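Local coordinates for glycoside hydrolase family 81 (Clostridium thermocellum, PDB 6FOP), which hydrolyses beta-1,3-glucans such as laminarin, probably from within the chain, as a family 81 glycoside hydrolase of the Clostridium thermocellum cellulosome, at residues E386-F391 against G402-Y407; G398-Y403 against E448-D453; K19-E24 against Y392-W397; F342-G347 against Y420-H425. One frame throughout, in Å; residues are numbered along the deposited sequence.

Contact 1: residues E386-F391 against G402-Y407; sequences ETAKLF and GYPSSY. With CA (calcium ion), chain C; CA (calcium ion), chain D; ACT (acetate ion), chain X.
Leu390 and Tyr403 stand side by side on one face of a two-stranded antiparallel sheet, where Leu390 CD1 lies 4.2 Å from Tyr403 CD2, at the edge of the ring. On the other face Phe391 lies across from Gly402. Phe391 has CG anti to its carbonyl carbon (chi1 -73°), and the end of its ring comes nearer the partner strand, meeting it obliquely with CD1 3.5 Å from Gly402 CA; Gly402, having no side chain, lets the ring lie this close. Tyr403 N donates to Leu390 O (3.0 Å). In return Tyr403 O receives Lys389 N at 2.8 Å, and Leu390 N only weakly. Two residues facing one make this a G1 beta bulge at the open end of the hairpin 390-394/399-403. Beyond it, Ala388 CB rests on Pro404 CD, the proline following a cis peptide bond. The bulge also presents Lys389 O to a calcium ion at 2.3 Å. The extended side chain of Glu386 chelates the same ion through both carboxylate oxygens, and Glu386 OE2 lies 2.4 Å from each of two calcium ions and so bridges them; Asp378 takes part in both sites, Thr381 in that of the first ion.

Contact 2: residues G398-Y403 against E448-D453; sequences GTLIGY and ELLIKD
The second strand of the hairpin 390-394/399-403 lies across helix 440-455, and an aspartate on the helix grips the start of the strand while leucines pack farther along. The two segments' axes approach to 8.2 Å, with 114° between their directions. Asp453, with CG anti to its backbone N (chi1 -178°), extends its carboxylate to the strand, where OD1 accepts two bonds. Thr399 OG1 donates to its syn lone pair at 2.8 Å, the hydroxyl having been placed anti to the threonine's own N. Leu400 N reaches the same oxygen at 2.9 Å, coming from well above the carboxylate plane. Arg468 adds a salt bridge to OD1, and His416 ND1 bonds to OD2, so this buried carboxylate has partners at both oxygens; the arginine would be expected to favour its charged form. Next along the strand, Leu400 points at the helix. Its CD2 touches Leu450 CD1 at 3.8 Å, the two side chains crossing at about a right angle, and lies 4.4 Å from Leu449 CB. Tyr10 of strand 8-11 packs against both Leu400 and Leu449. Gly398 and Thr399 both face Asp394, so the gripped threonine belongs to a G1 beta bulge at the turn end of an antiparallel hairpin, here laid across a helix of the family 81 C-terminal domain.

Contact 3: residues K19-E24 against Y392-W397; sequences KVPQAE and YYDSNW
Trp397 and Asn396 reach from the turn of the hairpin to the carbonyls of the loop 19-24. The indole NE1 donates to Gln22 O at 2.9 Å, a nearly straight bond lying in both the ring plane and the carbonyl plane. Asn396, with CG anti to its backbone N (chi1 -175°), carries its amide toward the loop, and ND2 binds Ala23 O at 3.0 Å from above that carbonyl's plane. Pro21 and Trp397 slide past each other in opposite directions, bringing proline CB to 3.5 Å from NE1. Farther back, Val20 CG1 meets Tyr392 CE2 at 3.7 Å, the side chains crossing at about a right angle, and Pro21 CD faces Asp394 OD2 tip to tip. A water links the two sides, donating to Pro21 O and to Asp394 OD2 and accepting from Asn396 ND2. In the second shell, Asp394 OD1 takes the backbone N of Trp397 at 2.8 Å, an Asx motif that shapes the turn carrying both donors. On the loop side, Gln22 NE2 bonds to Glu24 O at 2.8 Å in its own amide plane, and also to Trp46 O of helix 43-46. Trp46 in turn stacks on the Trp397 ring. The direct hydrogen bonds thus run from turn side chains to loop backbone, so the irregular loop is held to the family 81 C-terminal domain without strand pairing or a salt bridge between the two segments.

Contact 4: residues F342-G347 against Y420-H425; sequences FGKHLG and YGYFLH
Tyr422 sets its ring against the backbone of helix 339-359, and its contacts change from CB to the hydroxyl. CB lies 3.1 Å from Gly343 O. CG, anti to the tyrosine's carbonyl carbon (chi1 -70°), stays beside the same peptide, and CD1 comes within 4.0 Å of Gly347 CA. Gly343 and Gly347, one helical turn apart and without side chains, let the tyrosine come close to the backbone. Over the ring centre stands Lys344 CA, a CH-pi contact 4.1 Å from the centroid. The lysine side chain then runs alongside the tyrosine in the same direction, its CG 4.1 Å from CE2, CZ and OH alike. At the tip a water donates to OH and accepts from Lys344 NZ; beyond it, OH bonds to Glu496 and NZ forms a salt bridge with Glu641. Phe423, the next residue, has Leu346 CD1 over the centre of its ring. The short helical segments cross at 33° with axes 7.8 Å apart. Phe423 also meets Leu376 and Trp379 of helix 362-379 and Leu450 of helix 440-455, whereas Tyr422 touches Asn499 of helix 494-511, placing this pair within the helical C-terminal domain, next to the hairpin 390-394/399-403, whose Leu400 O bonds Tyr420 OH.

From the N terminus, the loop 19-24 is the first partner, and contact 3 closes a span of some 370 residues when it meets the first hairpin strand and turn at 392-397. Helix 339-359 begins inside that span and finds helix 416-433 only after the hairpin, so contact 4 crosses contact 3 and encloses contact 1, the short closure of the hairpin itself. Contact 3 also crosses contact 1 and closes before contact 2 opens. Contact 2 starts on the second hairpin strand, sharing Gly402 and Tyr403 with contact 1, and ends on helix 440-455, crossing contact 4. Tyr403 OH reaches back to Lys19 O, so the hairpin joins the N-terminal loop to the helices.

Contact 1: residues E386-F391 against G402-Y407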
loop_
_atom_site.group_PDB
_atom_site.type_symbol
_atom_site.label_atom_id
_atom_site.label_comp_id
_atom_site.label_asym_id
_atom_site.label_seq_id
_atom_site.Cartn_x
_atom_site.Cartn_y
_atom_site.Cartn_z
ATOM N N GLU A 386 20.777 25.226 8.898
ATOM C CA GLU A 386 20.431 24.085 9.740
ATOM C C GLU A 386 20.707 22.822 8.939
ATOM O O GLU A 386 20.410 22.777 7.748
ATOM C CB GLU A 386 18.962 24.153 10.148
ATOM C CG GLU A 386 18.569 23.188 11.240
ATOM C CD GLU A 386 17.097 23.284 11.635
ATOM O OE1 GLU A 386 16.249 23.674 10.795
ATOM O OE2 GLU A 386 16.752 22.910 12.781
ATOM N N THR A 387 21.295 21.811 9.566
ATOM C CA THR A 387 21.611 20.569 8.862
ATOM C C THR A 387 20.852 19.351 9.334
ATOM O O THR A 387 20.916 18.291 8.680
ATOM C CB THR A 387 23.100 20.257 8.980
ATOM O OG1 THR A 387 23.460 20.202 10.359
ATOM C CG2 THR A 387 23.915 21.335 8.281
ATOM N N ALA A 388 20.142 19.477 10.452
ATOM C CA ALA A 388 19.323 18.399 10.968
ATOM C C ALA A 388 17.995 18.947 11.451
ATOM O O ALA A 388 17.911 20.081 11.898
ATOM C CB ALA A 388 20.029 17.700 12.111
ATOM N N LYS A 389 16.977 18.112 11.339
ATOM C CA LYS A 389 15.631 18.400 11.764
ATOM C C LYS A 389 15.032 19.483 10.881
ATOM O O LYS A 389 14.698 20.576 11.311
ATOM C CB LYS A 389 15.498 18.710 13.271
ATOM C CG LYS A 389 16.083 17.653 14.176
ATOM C CD LYS A 389 15.856 18.012 15.644
ATOM C CE LYS A 389 16.271 16.868 16.555
ATOM N NZ LYS A 389 17.707 16.492 16.415
ATOM N N LEU A 390 14.872 19.099 9.620
ATOM C CA LEU A 390 14.298 19.974 8.602
ATOM C C LEU A 390 13.812 19.115 7.448
ATOM O O LEU A 390 14.241 17.951 7.291
ATOM C CB LEU A 390 15.319 21.012 8.092
ATOM C CG LEU A 390 16.548 20.363 7.423
ATOM C CD1 LEU A 390 16.458 20.358 5.904
ATOM C CD2 LEU A 390 17.862 20.882 7.906
ATOM N N PHE A 391 12.916 19.700 6.663
ATOM C CA PHE A 391 12.427 19.105 5.417
ATOM C C PHE A 391 12.901 19.901 4.215
ATOM O O PHE A 391 12.815 21.126 4.203
ATOM C CB PHE A 391 10.886 18.959 5.413
ATOM C CG PHE A 391 10.402 17.839 6.320
ATOM C CD1 PHE A 391 10.435 16.519 5.898
ATOM C CD2 PHE A 391 9.996 18.099 7.620
ATOM C CE1 PHE A 391 10.045 15.491 6.731
ATOM C CE2 PHE A 391 9.601 17.072 8.452
ATOM C CZ PHE A 391 9.654 15.769 8.021
ATOM N N GLY A 402 13.071 14.451 4.659
ATOM C CA GLY A 402 13.570 14.918 5.944
ATOM C C GLY A 402 15.035 14.568 6.134
ATOM O O GLY A 402 15.475 13.462 5.759
ATOM N N TYR A 403 15.783 15.471 6.764
ATOM C CA TYR A 403 17.210 15.236 7.087
ATOM C C TYR A 403 17.417 15.380 8.590
ATOM O O TYR A 403 16.919 16.349 9.154
ATOM C CB TYR A 403 18.145 16.164 6.325
ATOM C CG TYR A 403 18.137 15.893 4.830
ATOM C CD1 TYR A 403 18.638 14.694 4.306
ATOM C CD2 TYR A 403 17.587 16.799 3.951
ATOM C CE1 TYR A 403 18.580 14.432 2.938
ATOM C CE2 TYR A 403 17.545 16.550 2.590
ATOM C CZ TYR A 403 18.050 15.373 2.093
ATOM O OH TYR A 403 17.979 15.180 0.722
ATOM N N PRO A 404 18.144 14.456 9.236
ATOM C CA PRO A 404 18.842 13.321 8.602
ATOM C C PRO A 404 17.916 12.206 8.112
ATOM O O PRO A 404 16.851 11.948 8.688
ATOM C CB PRO A 404 19.763 12.778 9.704
ATOM C CG PRO A 404 19.564 13.646 10.885
ATOM C CD PRO A 404 18.428 14.567 10.682
ATOM N N SER A 405 18.325 11.612 6.994
ATOM C CA SER A 405 17.572 10.551 6.342
ATOM C C SER A 405 18.052 9.205 6.836
ATOM O O SER A 405 19.062 9.113 7.570
ATOM C CB SER A 405 17.843 10.627 4.848
ATOM O OG SER A 405 19.229 10.503 4.619
ATOM N N SER A 406 17.353 8.159 6.426
ATOM C CA SER A 406 17.831 6.812 6.741
ATOM C C SER A 406 17.205 5.783 5.812
ATOM O O SER A 406 16.104 6.004 5.261
ATOM C CB SER A 406 17.579 6.453 8.202
ATOM O OG SER A 406 16.201 6.548 8.491
ATOM N N TYR A 407 17.905 4.659 5.673
ATOM C CA TYR A 407 17.445 3.511 4.895
ATOM C C TYR A 407 16.997 3.899 3.471
ATOM O O TYR A 407 16.064 3.322 2.937
ATOM C CB TYR A 407 16.333 2.789 5.663
ATOM C CG TYR A 407 16.715 2.427 7.095
ATOM C CD1 TYR A 407 17.559 1.358 7.369
ATOM C CD2 TYR A 407 16.255 3.177 8.170
ATOM C CE1 TYR A 407 17.915 1.005 8.664
ATOM C CE2 TYR A 407 16.606 2.847 9.464
ATOM C CZ TYR A 407 17.435 1.772 9.711
ATOM O OH TYR A 407 17.772 1.466 10.993
HETATM CA CA CA C . 14.404 22.739 12.159
HETATM CA CA CA D . 16.874 22.632 15.119
HETATM C C ACT X . 25.065 17.734 12.636
HETATM O O ACT X . 25.689 16.667 12.914
HETATM O OXT ACT X . 23.882 17.748 12.216
HETATM C CH3 ACT X . 25.764 19.052 12.820
HETATM O O HOH W 1 18.148 20.961 14.469
HETATM O O HOH W 2 17.858 22.485 17.201
HETATM O O HOH W 3 15.766 24.640 15.719
HETATM O O HOH W 4 18.639 24.269 14.970
#

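Contact 2: residues G398-Y403 against E448-D453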
loop_
_atom_site.group_PDB
_atom_site.type_symbol
_atom_site.label_atom_id
_atom_site.label_comp_id
_atom_site.label_asym_id
_atom_site.label_seq_id
_atom_site.Cartn_x
_atom_site.Cartn_y
_atom_site.Cartn_z
ATOM N N GLY A 398 9.930 15.908 -7.150
ATOM C CA GLY A 398 8.740 16.427 -6.441
ATOM C C GLY A 398 8.436 15.582 -5.211
ATOM O O GLY A 398 7.528 14.728 -5.212
ATOM N N THR A 399 9.212 15.828 -4.162
ATOM C CA THR A 399 9.123 15.057 -2.919
ATOM C C THR A 399 9.709 15.858 -1.783
ATOM O O THR A 399 10.659 16.622 -1.988
ATOM C CB THR A 399 9.813 13.656 -3.062
ATOM O OG1 THR A 399 9.679 12.908 -1.840
ATOM C CG2 THR A 399 11.276 13.775 -3.383
ATOM N N LEU A 400 9.157 15.647 -0.589
ATOM C CA LEU A 400 9.702 16.205 0.651
ATOM C C LEU A 400 10.537 15.149 1.364
ATOM O O LEU A 400 10.021 14.068 1.658
ATOM C CB LEU A 400 8.537 16.638 1.542
ATOM C CG LEU A 400 8.800 17.727 2.537
ATOM C CD1 LEU A 400 9.041 19.091 1.841
ATOM C CD2 LEU A 400 7.657 17.784 3.553
ATOM N N ILE A 401 11.795 15.488 1.645
ATOM C CA ILE A 401 12.759 14.584 2.262
ATOM C C ILE A 401 13.183 15.208 3.578
ATOM O O ILE A 401 13.631 16.349 3.617
ATOM C CB ILE A 401 14.007 14.370 1.367
ATOM C CG1 ILE A 401 13.592 13.818 -0.022
ATOM C CG2 ILE A 401 15.039 13.482 2.059
ATOM C CD1 ILE A 401 14.691 13.920 -1.055
ATOM N N GLY A 402 13.071 14.451 4.659
ATOM C CA GLY A 402 13.570 14.918 5.944
ATOM C C GLY A 402 15.035 14.568 6.134
ATOM O O GLY A 402 15.475 13.462 5.759
ATOM N N TYR A 403 15.783 15.471 6.764
ATOM C CA TYR A 403 17.210 15.236 7.087
ATOM C C TYR A 403 17.417 15.380 8.590
ATOM O O TYR A 403 16.919 16.349 9.154
ATOM C CB TYR A 403 18.145 16.164 6.325
ATOM C CG TYR A 403 18.137 15.893 4.830
ATOM C CD1 TYR A 403 18.638 14.694 4.306
ATOM C CD2 TYR A 403 17.587 16.799 3.951
ATOM C CE1 TYR A 403 18.580 14.432 2.938
ATOM C CE2 TYR A 403 17.545 16.550 2.590
ATOM C CZ TYR A 403 18.050 15.373 2.093
ATOM O OH TYR A 403 17.979 15.180 0.722
ATOM N N GLU A 448 0.213 18.918 6.638
ATOM C CA GLU A 448 -0.497 18.497 5.437
ATOM C C GLU A 448 0.462 18.299 4.263
ATOM O O GLU A 448 0.176 17.485 3.397
ATOM C CB GLU A 448 -1.719 19.402 5.189
ATOM C CG GLU A 448 -2.768 19.080 6.254
ATOM C CD GLU A 448 -3.964 19.996 6.333
ATOM O OE1 GLU A 448 -4.164 20.890 5.466
ATOM O OE2 GLU A 448 -4.712 19.794 7.293
ATOM N N LEU A 449 1.622 18.963 4.272
ATOM C CA LEU A 449 2.651 18.671 3.263
ATOM C C LEU A 449 3.241 17.249 3.415
ATOM O O LEU A 449 3.511 16.568 2.421
ATOM C CB LEU A 449 3.754 19.724 3.251
ATOM C CG LEU A 449 3.431 21.112 2.694
ATOM C CD1 LEU A 449 4.732 21.895 2.603
ATOM C CD2 LEU A 449 2.835 21.067 1.316
ATOM N N LEU A 450 3.413 16.774 4.658
ATOM C CA LEU A 450 3.839 15.374 4.875
ATOM C C LEU A 450 2.769 14.423 4.363
ATOM O O LEU A 450 3.095 13.406 3.732
ATOM C CB LEU A 450 4.150 15.052 6.357
ATOM C CG LEU A 450 5.566 15.352 6.808
ATOM C CD1 LEU A 450 5.928 16.808 6.743
ATOM C CD2 LEU A 450 5.784 14.802 8.222
ATOM N N ILE A 451 1.498 14.735 4.623
ATOM C CA ILE A 451 0.411 13.914 4.092
ATOM C C ILE A 451 0.477 13.877 2.551
ATOM O O ILE A 451 0.379 12.798 1.952
ATOM C CB ILE A 451 -0.987 14.390 4.550
ATOM C CG1 ILE A 451 -1.076 14.355 6.089
ATOM C CG2 ILE A 451 -2.088 13.526 3.902
ATOM C CD1 ILE A 451 -2.380 14.881 6.644
ATOM N N LYS A 452 0.673 15.037 1.933
ATOM C CA LYS A 452 0.741 15.115 0.481
ATOM C C LYS A 452 1.951 14.403 -0.070
ATOM O O LYS A 452 1.867 13.815 -1.164
ATOM C CB LYS A 452 0.670 16.563 -0.045
ATOM C CG LYS A 452 -0.690 17.178 0.099
ATOM C CD LYS A 452 -0.682 18.641 -0.318
ATOM C CE LYS A 452 -2.086 19.165 -0.541
ATOM N NZ LYS A 452 -2.627 18.720 -1.843
ATOM N N ASP A 453 3.090 14.417 0.614
ATOM C CA ASP A 453 4.211 13.676 0.092
ATOM C C ASP A 453 3.890 12.179 -0.035
ATOM O O ASP A 453 4.254 11.565 -1.034
ATOM C CB ASP A 453 5.475 13.858 0.935
ATOM C CG ASP A 453 6.659 13.110 0.350
ATOM O OD1 ASP A 453 7.193 13.553 -0.710
ATOM O OD2 ASP A 453 7.031 12.069 0.928
#

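Contact 3: residues K19-E24 against Y392-W397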
loop_
_atom_site.group_PDB
_atom_site.type_symbol
_atom_site.label_atom_id
_atom_site.label_comp_id
_atom_site.label_asym_id
_atom_site.label_seq_id
_atom_site.Cartn_x
_atom_site.Cartn_y
_atom_site.Cartn_z
ATOM N N LYS A 19 22.029 13.801 0.532
ATOM C CA LYS A 19 21.907 13.200 -0.770
ATOM C C LYS A 19 20.457 13.230 -1.215
ATOM O O LYS A 19 19.530 13.293 -0.399
ATOM C CB LYS A 19 22.457 11.773 -0.745
ATOM C CG LYS A 19 23.980 11.695 -0.504
ATOM C CD LYS A 19 24.755 12.246 -1.714
ATOM C CE LYS A 19 26.222 12.526 -1.440
ATOM N NZ LYS A 19 26.867 13.312 -2.543
ATOM N N VAL A 20 20.274 13.215 -2.533
ATOM C CA VAL A 20 18.964 13.306 -3.156
ATOM C C VAL A 20 18.867 12.219 -4.195
ATOM O O VAL A 20 19.884 11.630 -4.584
ATOM C CB VAL A 20 18.704 14.692 -3.807
ATOM C CG1 VAL A 20 18.611 15.753 -2.737
ATOM C CG2 VAL A 20 19.758 15.063 -4.859
ATOM N N PRO A 21 17.644 11.944 -4.665
ATOM C CA PRO A 21 17.568 10.977 -5.761
ATOM C C PRO A 21 18.294 11.448 -7.019
ATOM O O PRO A 21 18.478 12.645 -7.221
ATOM C CB PRO A 21 16.081 10.881 -6.059
ATOM C CG PRO A 21 15.397 11.508 -4.937
ATOM C CD PRO A 21 16.321 12.447 -4.260
ATOM N N GLN A 22 18.673 10.483 -7.856
ATOM C CA GLN A 22 19.415 10.756 -9.079
ATOM C C GLN A 22 18.783 11.875 -9.919
ATOM O O GLN A 22 17.556 12.041 -9.982
ATOM C CB GLN A 22 19.546 9.488 -9.918
ATOM C CG GLN A 22 18.230 8.923 -10.381
ATOM C CD GLN A 22 18.354 7.607 -11.096
ATOM O OE1 GLN A 22 18.933 6.641 -10.581
ATOM N NE2 GLN A 22 17.772 7.544 -12.278
ATOM N N ALA A 23 19.656 12.612 -10.579
ATOM C CA ALA A 23 19.239 13.697 -11.466
ATOM C C ALA A 23 18.464 13.195 -12.681
ATOM O O ALA A 23 17.497 13.833 -13.102
ATOM C CB ALA A 23 20.458 14.473 -11.928
ATOM N N GLU A 24 18.870 12.031 -13.206
ATOM C CA GLU A 24 18.312 11.497 -14.454
ATOM C C GLU A 24 16.932 10.871 -14.182
ATOM O O GLU A 24 16.802 9.996 -13.327
ATOM C CB GLU A 24 19.216 10.391 -15.011
ATOM C CG GLU A 24 20.650 10.782 -15.354
ATOM C CD GLU A 24 21.614 11.049 -14.174
ATOM O OE1 GLU A 24 21.380 10.645 -12.985
ATOM O OE2 GLU A 24 22.646 11.700 -14.480
ATOM N N TYR A 392 13.377 19.162 3.210
ATOM C CA TYR A 392 13.869 19.680 1.939
ATOM C C TYR A 392 12.933 19.236 0.829
ATOM O O TYR A 392 12.524 18.081 0.801
ATOM C CB TYR A 392 15.271 19.074 1.706
ATOM C CG TYR A 392 15.842 19.273 0.330
ATOM C CD1 TYR A 392 16.534 20.419 0.012
ATOM C CD2 TYR A 392 15.726 18.281 -0.642
ATOM C CE1 TYR A 392 17.064 20.604 -1.248
ATOM C CE2 TYR A 392 16.258 18.453 -1.907
ATOM C CZ TYR A 392 16.940 19.612 -2.204
ATOM O OH TYR A 392 17.490 19.812 -3.453
ATOM N N TYR A 393 12.632 20.133 -0.109
ATOM C CA TYR A 393 11.799 19.771 -1.260
ATOM C C TYR A 393 12.691 19.582 -2.481
ATOM O O TYR A 393 13.417 20.513 -2.890
ATOM C CB TYR A 393 10.776 20.854 -1.550
ATOM C CG TYR A 393 9.858 20.495 -2.693
ATOM C CD1 TYR A 393 8.823 19.584 -2.538
ATOM C CD2 TYR A 393 9.994 21.083 -3.925
ATOM C CE1 TYR A 393 7.998 19.245 -3.591
ATOM C CE2 TYR A 393 9.180 20.737 -4.972
ATOM C CZ TYR A 393 8.172 19.829 -4.807
ATOM O OH TYR A 393 7.362 19.550 -5.893
ATOM N N ASP A 394 12.677 18.358 -3.018
ATOM C CA ASP A 394 13.333 18.045 -4.278
ATOM C C ASP A 394 12.358 18.359 -5.408
ATOM O O ASP A 394 11.284 17.774 -5.457
ATOM C CB ASP A 394 13.750 16.577 -4.278
ATOM C CG ASP A 394 14.417 16.148 -5.583
ATOM O OD1 ASP A 394 13.754 16.139 -6.636
ATOM O OD2 ASP A 394 15.614 15.833 -5.550
ATOM N N SER A 395 12.708 19.320 -6.263
ATOM C CA SER A 395 11.810 19.757 -7.343
ATOM C C SER A 395 12.099 19.068 -8.676
ATOM O O SER A 395 11.497 19.401 -9.687
ATOM C CB SER A 395 11.892 21.262 -7.526
ATOM O OG SER A 395 13.212 21.618 -7.884
ATOM N N ASN A 396 13.060 18.157 -8.699
ATOM C CA ASN A 396 13.298 17.309 -9.874
ATOM C C ASN A 396 12.238 16.203 -9.916
ATOM O O ASN A 396 11.497 16.067 -10.875
ATOM C CB ASN A 396 14.728 16.766 -9.773
ATOM C CG ASN A 396 15.148 15.972 -10.982
ATOM O OD1 ASN A 396 14.786 16.302 -12.117
ATOM N ND2 ASN A 396 15.930 14.924 -10.748
ATOM N N TRP A 397 12.165 15.439 -8.824
ATOM C CA TRP A 397 11.142 14.412 -8.652
ATOM C C TRP A 397 9.829 14.972 -8.092
ATOM O O TRP A 397 8.744 14.522 -8.468
ATOM C CB TRP A 397 11.649 13.276 -7.745
ATOM C CG TRP A 397 12.735 12.458 -8.392
ATOM C CD1 TRP A 397 14.069 12.782 -8.468
ATOM C CD2 TRP A 397 12.586 11.223 -9.096
ATOM N NE1 TRP A 397 14.757 11.811 -9.149
ATOM C CE2 TRP A 397 13.872 10.849 -9.559
ATOM C CE3 TRP A 397 11.500 10.402 -9.385
ATOM C CZ2 TRP A 397 14.095 9.666 -10.274
ATOM C CZ3 TRP A 397 11.718 9.242 -10.099
ATOM C CH2 TRP A 397 13.003 8.884 -10.536
HETATM O O HOH W 5 16.866 14.796 -7.794
#

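Contact 4: residues F342-G347 against Y420-H425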
loop_
_atom_site.group_PDB
_atom_site.type_symbol
_atom_site.label_atom_id
_atom_site.label_comp_id
_atom_site.label_asym_id
_atom_site.label_seq_id
_atom_site.Cartn_x
_atom_site.Cartn_y
_atom_site.Cartn_z
ATOM N N PHE A 342 13.565 8.900 14.850
ATOM C CA PHE A 342 12.892 10.000 15.531
ATOM C C PHE A 342 11.398 9.733 15.500
ATOM O O PHE A 342 10.697 9.902 16.499
ATOM C CB PHE A 342 13.227 11.349 14.909
ATOM C CG PHE A 342 13.091 12.485 15.891
ATOM C CD1 PHE A 342 11.863 12.951 16.231
ATOM C CD2 PHE A 342 14.207 13.026 16.518
ATOM C CE1 PHE A 342 11.717 13.938 17.198
ATOM C CE2 PHE A 342 14.079 14.032 17.476
ATOM C CZ PHE A 342 12.826 14.473 17.814
ATOM N N GLY A 343 10.904 9.293 14.337
ATOM C CA GLY A 343 9.512 8.898 14.246
ATOM C C GLY A 343 9.111 7.834 15.246
ATOM O O GLY A 343 8.071 7.944 15.930
ATOM N N LYS A 344 9.882 6.755 15.304
ATOM C CA LYS A 344 9.571 5.689 16.265
ATOM C C LYS A 344 9.398 6.250 17.685
ATOM O O LYS A 344 8.492 5.849 18.402
ATOM C CB LYS A 344 10.627 4.573 16.284
ATOM C CG LYS A 344 10.530 3.605 15.097
ATOM C CD LYS A 344 11.497 2.457 15.161
ATOM C CE LYS A 344 11.248 1.436 16.250
ATOM N NZ LYS A 344 10.150 0.452 16.013
ATOM N N HIS A 345 10.274 7.186 18.057
ATOM C CA HIS A 345 10.182 7.807 19.368
ATOM C C HIS A 345 8.891 8.623 19.507
ATOM O O HIS A 345 8.207 8.551 20.527
ATOM C CB HIS A 345 11.419 8.661 19.613
ATOM C CG HIS A 345 11.435 9.318 20.948
ATOM N ND1 HIS A 345 11.763 8.639 22.093
ATOM C CD2 HIS A 345 11.145 10.583 21.329
ATOM C CE1 HIS A 345 11.672 9.454 23.122
ATOM N NE2 HIS A 345 11.300 10.639 22.689
ATOM N N LEU A 346 8.568 9.417 18.487
ATOM C CA LEU A 346 7.327 10.203 18.505
ATOM C C LEU A 346 6.089 9.303 18.615
ATOM O O LEU A 346 5.128 9.639 19.309
ATOM C CB LEU A 346 7.196 11.067 17.268
ATOM C CG LEU A 346 8.115 12.280 17.234
ATOM C CD1 LEU A 346 8.019 12.949 15.853
ATOM C CD2 LEU A 346 7.778 13.292 18.333
ATOM N N GLY A 347 6.133 8.126 17.976
ATOM C CA GLY A 347 5.027 7.183 18.095
ATOM C C GLY A 347 4.882 6.650 19.531
ATOM O O GLY A 347 3.778 6.515 20.052
ATOM N N TYR A 420 7.033 8.986 7.902
ATOM C CA TYR A 420 6.179 10.128 8.173
ATOM C C TYR A 420 4.903 9.745 8.919
ATOM O O TYR A 420 4.314 10.589 9.571
ATOM C CB TYR A 420 5.867 10.887 6.900
ATOM C CG TYR A 420 7.068 11.452 6.164
ATOM C CD1 TYR A 420 8.336 11.445 6.688
ATOM C CD2 TYR A 420 6.908 11.959 4.874
ATOM C CE1 TYR A 420 9.421 11.933 5.990
ATOM C CE2 TYR A 420 7.971 12.431 4.166
ATOM C CZ TYR A 420 9.235 12.406 4.705
ATOM O OH TYR A 420 10.323 12.862 4.025
ATOM N N GLY A 421 4.472 8.498 8.843
ATOM C CA GLY A 421 3.305 8.057 9.590
ATOM C C GLY A 421 3.439 8.333 11.088
ATOM O O GLY A 421 2.469 8.712 11.733
ATOM N N TYR A 422 4.648 8.136 11.623
ATOM C CA TYR A 422 4.893 8.421 13.031
ATOM C C TYR A 422 4.770 9.914 13.345
ATOM O O TYR A 422 4.221 10.295 14.390
ATOM C CB TYR A 422 6.271 7.923 13.441
ATOM C CG TYR A 422 6.419 6.424 13.486
ATOM C CD1 TYR A 422 5.800 5.663 14.470
ATOM C CD2 TYR A 422 7.227 5.738 12.562
ATOM C CE1 TYR A 422 5.966 4.292 14.527
ATOM C CE2 TYR A 422 7.393 4.351 12.624
ATOM C CZ TYR A 422 6.748 3.622 13.600
ATOM O OH TYR A 422 6.889 2.256 13.679
ATOM N N PHE A 423 5.297 10.766 12.465
ATOM C CA PHE A 423 5.179 12.224 12.634
ATOM C C PHE A 423 3.705 12.640 12.593
ATOM O O PHE A 423 3.249 13.468 13.397
ATOM C CB PHE A 423 5.946 12.996 11.532
ATOM C CG PHE A 423 7.440 13.018 11.689
ATOM C CD1 PHE A 423 8.210 11.868 11.519
ATOM C CD2 PHE A 423 8.099 14.200 11.978
ATOM C CE1 PHE A 423 9.588 11.894 11.669
ATOM C CE2 PHE A 423 9.476 14.242 12.119
ATOM C CZ PHE A 423 10.230 13.074 11.990
ATOM N N LEU A 424 2.953 12.045 11.666
ATOM C CA LEU A 424 1.545 12.336 11.527
ATOM C C LEU A 424 0.745 11.878 12.734
ATOM O O LEU A 424 -0.199 12.546 13.145
ATOM C CB LEU A 424 1.000 11.710 10.238
ATOM C CG LEU A 424 1.581 12.284 8.941
ATOM C CD1 LEU A 424 1.057 11.460 7.766
ATOM C CD2 LEU A 424 1.274 13.759 8.788
ATOM N N HIS A 425 1.126 10.739 13.307
ATOM C CA HIS A 425 0.455 10.246 14.503
ATOM C C HIS A 425 0.606 11.273 15.656
ATOM O O HIS A 425 -0.374 11.659 16.297
ATOM C CB HIS A 425 0.908 8.858 14.900
ATOM C CG HIS A 425 0.088 8.270 15.998
ATOM N ND1 HIS A 425 0.484 7.161 16.696
ATOM C CD2 HIS A 425 -1.125 8.619 16.505
ATOM C CE1 HIS A 425 -0.440 6.857 17.593
ATOM N NE2 HIS A 425 -1.412 7.735 17.515
HETATM O O HOH W 6 7.449 1.568 16.352
#